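Local coordinates for twitching motility protein PilT (Aquifex aeolicus, PDB 2EWV) that probably powers the retraction of type IV pili as a hexameric, ADP-binding ATPase motor, at residues L122-K127 with L291-L296. Residues are numbered along the deposited sequence; the frame is centred on the assembly and turned at random.
Sequences LGLPDK and LAYELL. With ADP (adenosine-5'-diphosphate), chain B.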
loop_
_atom_site.group_PDB
_atom_site.type_symbol
_atom_site.label_atom_id
_atom_site.label_comp_id
_atom_site.label_asym_id
_atom_site.label_seq_id
_atom_site.Cartn_x
_atom_site.Cartn_y
_atom_site.Cartn_z
ATOM N N LEU A 122 33.063 37.833 -11.822
ATOM C CA LEU A 122 32.477 36.597 -12.324
ATOM C C LEU A 122 32.862 36.385 -13.786
ATOM O O LEU A 122 33.681 35.524 -14.106
ATOM C CB LEU A 122 30.947 36.658 -12.192
ATOM C CG LEU A 122 30.271 35.948 -11.011
ATOM C CD1 LEU A 122 31.026 36.185 -9.706
ATOM C CD2 LEU A 122 28.836 36.438 -10.916
ATOM N N GLY A 123 32.267 37.181 -14.666
ATOM C CA GLY A 123 32.549 37.078 -16.082
ATOM C C GLY A 123 31.332 37.385 -16.938
ATOM O O GLY A 123 31.476 37.856 -18.070
ATOM N N LEU A 124 30.135 37.125 -16.405
ATOM C CA LEU A 124 28.889 37.366 -17.138
ATOM C C LEU A 124 28.872 38.748 -17.753
ATOM O O LEU A 124 29.565 39.646 -17.290
ATOM C CB LEU A 124 27.671 37.233 -16.224
ATOM C CG LEU A 124 27.422 35.889 -15.559
ATOM C CD1 LEU A 124 27.488 34.787 -16.601
ATOM C CD2 LEU A 124 28.451 35.676 -14.462
ATOM N N PRO A 125 28.069 38.937 -18.805
ATOM C CA PRO A 125 27.967 40.228 -19.477
ATOM C C PRO A 125 27.262 41.241 -18.593
ATOM O O PRO A 125 26.905 40.945 -17.453
ATOM C CB PRO A 125 27.156 39.897 -20.715
ATOM C CG PRO A 125 26.230 38.849 -20.208
ATOM C CD PRO A 125 27.151 37.961 -19.414
ATOM N N ASP A 126 27.055 42.437 -19.123
ATOM C CA ASP A 126 26.385 43.476 -18.364
ATOM C C ASP A 126 24.880 43.392 -18.626
ATOM O O ASP A 126 24.129 44.330 -18.354
ATOM C CB ASP A 126 26.932 44.842 -18.773
ATOM C CG ASP A 126 28.454 44.914 -18.687
ATOM O OD1 ASP A 126 29.016 45.991 -18.994
ATOM O OD2 ASP A 126 29.083 43.896 -18.316
ATOM N N LYS A 127 24.454 42.253 -19.163
ATOM C CA LYS A 127 23.046 42.008 -19.457
ATOM C C LYS A 127 22.411 41.345 -18.242
ATOM O O LYS A 127 21.310 41.705 -17.839
ATOM C CB LYS A 127 22.903 41.091 -20.681
ATOM C CG LYS A 127 22.234 41.733 -21.903
ATOM C CD LYS A 127 20.808 42.171 -21.588
ATOM C CE LYS A 127 20.037 42.591 -22.831
ATOM N NZ LYS A 127 18.642 43.004 -22.482
ATOM N N LEU A 291 35.144 31.513 -17.884
ATOM C CA LEU A 291 33.871 30.853 -17.988
ATOM C C LEU A 291 33.172 30.840 -19.341
ATOM O O LEU A 291 33.037 31.876 -19.986
ATOM C CB LEU A 291 32.972 31.462 -16.923
ATOM C CG LEU A 291 31.450 31.406 -16.946
ATOM C CD1 LEU A 291 30.908 30.078 -16.410
ATOM C CD2 LEU A 291 30.959 32.570 -16.092
ATOM N N ALA A 292 32.742 29.658 -19.772
ATOM C CA ALA A 292 32.026 29.540 -21.029
ATOM C C ALA A 292 30.559 29.603 -20.635
ATOM O O ALA A 292 30.236 29.397 -19.470
ATOM C CB ALA A 292 32.338 28.212 -21.691
ATOM N N TYR A 293 29.669 29.890 -21.576
ATOM C CA TYR A 293 28.254 29.928 -21.238
ATOM C C TYR A 293 27.315 30.188 -22.416
ATOM O O TYR A 293 27.750 30.566 -23.507
ATOM C CB TYR A 293 27.999 30.947 -20.111
ATOM C CG TYR A 293 28.404 32.375 -20.412
ATOM C CD1 TYR A 293 27.971 33.003 -21.569
ATOM C CD2 TYR A 293 29.204 33.100 -19.533
ATOM C CE1 TYR A 293 28.313 34.314 -21.855
ATOM C CE2 TYR A 293 29.555 34.422 -19.806
ATOM C CZ TYR A 293 29.103 35.013 -20.973
ATOM O OH TYR A 293 29.441 36.300 -21.265
ATOM N N GLU A 294 26.025 29.947 -22.191
ATOM C CA GLU A 294 25.006 30.165 -23.212
ATOM C C GLU A 294 23.917 30.982 -22.529
ATOM O O GLU A 294 23.378 30.582 -21.498
ATOM C CB GLU A 294 24.467 28.814 -23.739
ATOM C CG GLU A 294 23.746 28.883 -25.116
ATOM C CD GLU A 294 23.778 27.561 -25.902
ATOM O OE1 GLU A 294 23.124 27.473 -26.962
ATOM O OE2 GLU A 294 24.462 26.607 -25.472
ATOM N N LEU A 295 23.611 32.139 -23.106
ATOM C CA LEU A 295 22.622 33.045 -22.534
ATOM C C LEU A 295 21.408 33.248 -23.439
ATOM O O LEU A 295 21.524 33.684 -24.587
ATOM C CB LEU A 295 23.291 34.392 -22.224
ATOM C CG LEU A 295 22.653 35.334 -21.204
ATOM C CD1 LEU A 295 23.701 35.708 -20.170
ATOM C CD2 LEU A 295 22.098 36.574 -21.892
ATOM N N LEU A 296 20.239 32.940 -22.889
ATOM C CA LEU A 296 18.981 33.040 -23.609
ATOM C C LEU A 296 17.995 34.014 -22.981
ATOM O O LEU A 296 17.337 33.694 -21.992
ATOM C CB LEU A 296 18.339 31.655 -23.677
ATOM C CG LEU A 296 16.900 31.526 -24.168
ATOM C CD1 LEU A 296 16.815 31.928 -25.632
ATOM C CD2 LEU A 296 16.438 30.088 -23.977
HETATM P PB ADP B . 28.625 25.154 -8.070
HETATM O O1B ADP B . 28.290 23.721 -7.897
HETATM O O2B ADP B . 28.526 25.535 -9.645
HETATM O O3B ADP B . 27.567 25.997 -7.217
HETATM P PA ADP B . 30.434 27.022 -7.180
HETATM O O1A ADP B . 29.427 27.924 -7.771
HETATM O O2A ADP B . 30.471 27.216 -5.567
HETATM O O3A ADP B . 30.140 25.440 -7.526
HETATM O "O5'" ADP B . 31.876 27.430 -7.789
HETATM C "C5'" ADP B . 32.891 26.620 -7.146
HETATM C "C4'" ADP B . 34.280 27.284 -7.254
HETATM O "O4'" ADP B . 34.455 27.942 -8.555
HETATM C "C3'" ADP B . 34.456 28.352 -6.155
HETATM O "O3'" ADP B . 35.747 28.245 -5.562
HETATM C "C2'" ADP B . 34.254 29.681 -6.919
HETATM O "O2'" ADP B . 34.961 30.781 -6.337
HETATM C "C1'" ADP B . 34.710 29.367 -8.355
HETATM N N9 ADP B . 33.925 30.166 -9.337
HETATM C C8 ADP B . 32.550 30.268 -9.399
HETATM N N7 ADP B . 32.183 31.053 -10.376
HETATM C C5 ADP B . 33.288 31.511 -11.021
HETATM C C6 ADP B . 33.521 32.386 -12.127
HETATM N N6 ADP B . 32.462 32.962 -12.805
HETATM N N1 ADP B . 34.806 32.629 -12.506
HETATM C C2 ADP B . 35.845 32.082 -11.865
HETATM N N3 ADP B . 35.671 31.256 -10.812
HETATM C C4 ADP B . 34.430 30.954 -10.357
#
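Leu124 and Pro125 meet the side chains of Leu291, Tyr293 and Leu295 along the edge strand of a P-loop NTPase sheet. Strand 289-295 pairs antiparallel with strand 275-283. The loop between helices 119-122 and 128-131 lies over one face of it, and residues 122-125 run about 36° from the direction of residues 291-295. No hydrogen bond joins the two segments; the contact is made mainly by apolar side chains. The close packing centres on Tyr293, which meets Leu124 CD1 and Pro125 CD, both oblique to its ring. The CD1 branch of Leu124 sits 3.8 Å from both CD2 and CE2 of Tyr293, and 4.1 Å from Leu291 CD2. Leu124 also touches Thr152 of helix 149-163, which places it between that helix and the strand. On the strand, alternate residues face the loop. Ala292 and Glu294 turn the other way, and the Glu294 carboxylate is hydrogen-bonded to Thr245. CG of Tyr293 stands between the backbone N and carbonyl carbon (chi1 59°), and the ring rises from the strand to the loop. Leu291 CD2 lies in the ring plane, at its edge. Pro125 and Tyr293 approach each other from opposite directions, with Pro125 CD 3.4 Å from Tyr293 OH. Pro125 CG meets Leu295 CD1 at 4.0 Å, the two side chains reaching toward each other, while Leu295 also touches Met327. The outer side is looser. Gly123 is exposed, has positive phi after the helix, and brings its O only to 4.1 Å from Tyr293 OH. At the other end the pair borders the nucleotide pocket. Leu291 CD2 approaches the adenine amino group, with 3.6 Å to ADP N6. That same N6 donates a bent hydrogen bond to Leu122 O, 3.1 Å long with an angle of 141° at the hydrogen.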